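Local structure of DNA polymerase III, beta subunit (Thermotoga maritima, 1VPK) at residues Lys272-Ser277 / Asp337-Ile342. The protein probably encircles DNA as a ring-shaped head-to-tail homodimer that tethers DNA polymerases and other proteins and gives them processivity. Sequence-based numbering, arbitrary orientation.
Sequences KELRES and DVLKHI
Leu339 reaches from one helix into the shallow notch between Leu274 and Arg275 on another, a compact example of two helices meeting through an inserted leucine. The branch that does the work is CD1. Leu339 CD1 sits 3.8 Å from Arg275 N, so the methyl rests against the main chain of helix 271-285 as well as against its side chains. Leu274 closes one flank: Leu274 CD2 lies 3.9 Å from Leu339 CD1, and the two leucines cross at about a right angle. On the other flank only the root of Arg275 takes part, where Arg275 CB lies 4.2 Å from Leu339 CD1. Beyond CB the arginine turns back over its own helix, laying one guanidinium face above Lys272 CA. In Leu339 a chi1 of -56° puts CG beside the backbone N and opposite the carbonyl carbon, while a chi2 of 178° carries CD1 straight on from CA to the other helix. Arg271 of helix 271-285 adds a hydrogen bond to the carbonyl oxygen of Leu339.

Away from the contact, segment 337-342 is tied within itself by His341 ND1, which donates to Asp337 O (2.8 Å) almost in the plane of the imidazole. Lys340 NZ meets Asp337 OD1 at 2.8 Å in a salt bridge. Leu274 continues the apolar layer onto Met301 and Leu303, whereas Val338 packs on Tyr370 and Ile360. Leu339 thus joins the paired helices of the C-terminal domain, consistent with the DNA sliding rings, in which each domain sets two helices against its outer sheets so that they line the central channel.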
# COMPACT_ATOMS: atom_id res chain seq x y z
N LYS A 272 -15.07 7.52 16.55
CA LYS A 272 -15.44 7.52 15.12
C LYS A 272 -15.83 8.92 14.61
O LYS A 272 -15.36 9.32 13.56
CB LYS A 272 -16.62 6.58 14.90
CG LYS A 272 -17.14 6.46 13.47
CD LYS A 272 -18.40 5.62 13.44
CE LYS A 272 -18.80 5.23 12.02
NZ LYS A 272 -17.84 4.25 11.40
N GLU A 273 -16.64 9.64 15.37
CA GLU A 273 -17.14 11.02 15.06
C GLU A 273 -16.01 12.04 14.89
O GLU A 273 -15.91 12.75 13.88
CB GLU A 273 -18.10 11.46 16.20
CG GLU A 273 -18.49 12.93 16.32
CD GLU A 273 -19.48 13.27 17.51
OE1 GLU A 273 -19.52 12.61 18.61
OE2 GLU A 273 -20.20 14.29 17.32
N LEU A 274 -15.10 12.05 15.84
CA LEU A 274 -13.94 12.91 15.74
C LEU A 274 -12.97 12.48 14.65
O LEU A 274 -12.40 13.34 13.97
CB LEU A 274 -13.23 12.93 17.07
CG LEU A 274 -12.03 13.87 17.19
CD1 LEU A 274 -12.42 15.29 16.90
CD2 LEU A 274 -11.45 13.74 18.59
N ARG A 275 -12.70 11.19 14.52
CA ARG A 275 -11.85 10.68 13.41
C ARG A 275 -12.39 11.12 12.06
O ARG A 275 -11.64 11.59 11.20
CB ARG A 275 -11.76 9.15 13.49
CG ARG A 275 -10.90 8.44 12.42
CD ARG A 275 -11.46 7.01 12.03
NE ARG A 275 -11.83 6.22 13.22
CZ ARG A 275 -12.78 5.29 13.30
NH1 ARG A 275 -13.51 4.95 12.24
NH2 ARG A 275 -13.01 4.70 14.48
N GLU A 276 -13.70 11.03 11.87
CA GLU A 276 -14.29 11.43 10.61
C GLU A 276 -14.21 12.94 10.39
O GLU A 276 -14.00 13.43 9.29
CB GLU A 276 -15.74 10.91 10.53
CG GLU A 276 -15.81 9.42 10.29
CD GLU A 276 -17.23 8.83 10.40
OE1 GLU A 276 -18.22 9.52 10.77
OE2 GLU A 276 -17.34 7.61 10.16
N SER A 277 -14.37 13.70 11.45
CA SER A 277 -14.26 15.16 11.40
C SER A 277 -12.84 15.55 11.09
O SER A 277 -12.61 16.43 10.25
CB SER A 277 -14.69 15.77 12.75
OG SER A 277 -14.72 17.19 12.69
N ASP A 337 -3.56 10.03 15.09
CA ASP A 337 -2.71 8.92 15.57
C ASP A 337 -3.19 8.33 16.89
O ASP A 337 -3.27 7.14 17.02
CB ASP A 337 -1.29 9.43 15.80
CG ASP A 337 -0.51 9.61 14.52
OD1 ASP A 337 -0.89 9.05 13.47
OD2 ASP A 337 0.54 10.27 14.59
N VAL A 338 -3.51 9.18 17.86
CA VAL A 338 -4.08 8.74 19.15
C VAL A 338 -5.36 7.90 18.98
O VAL A 338 -5.48 6.81 19.54
CB VAL A 338 -4.34 9.98 20.07
CG1 VAL A 338 -5.12 9.63 21.22
CG2 VAL A 338 -3.01 10.65 20.56
N LEU A 339 -6.29 8.38 18.17
CA LEU A 339 -7.59 7.75 18.04
C LEU A 339 -7.50 6.38 17.46
O LEU A 339 -8.20 5.49 17.89
CB LEU A 339 -8.55 8.60 17.17
CG LEU A 339 -8.72 10.03 17.67
CD1 LEU A 339 -9.65 10.83 16.74
CD2 LEU A 339 -9.18 10.02 19.15
N LYS A 340 -6.60 6.20 16.50
CA LYS A 340 -6.27 4.89 15.97
C LYS A 340 -5.93 3.88 17.05
O LYS A 340 -6.17 2.69 16.86
CB LYS A 340 -5.04 4.97 15.04
CG LYS A 340 -5.21 5.85 13.80
CD LYS A 340 -3.89 5.98 12.99
CE LYS A 340 -4.02 7.01 11.80
NZ LYS A 340 -2.81 7.92 11.71
N HIS A 341 -5.31 4.33 18.14
CA HIS A 341 -4.86 3.40 19.16
C HIS A 341 -5.77 3.23 20.35
O HIS A 341 -5.46 2.46 21.25
CB HIS A 341 -3.48 3.85 19.63
CG HIS A 341 -2.45 3.70 18.58
ND1 HIS A 341 -2.17 4.69 17.67
CD2 HIS A 341 -1.72 2.63 18.21
CE1 HIS A 341 -1.27 4.26 16.81
NE2 HIS A 341 -0.96 3.02 17.13
N ILE A 342 -6.86 3.98 20.39
CA ILE A 342 -7.87 3.82 21.42
C ILE A 342 -8.95 2.90 20.91
O ILE A 342 -9.37 2.98 19.75
CB ILE A 342 -8.44 5.18 21.82
CG1 ILE A 342 -7.36 5.98 22.56
CG2 ILE A 342 -9.71 5.04 22.68
CD1 ILE A 342 -7.74 7.37 22.93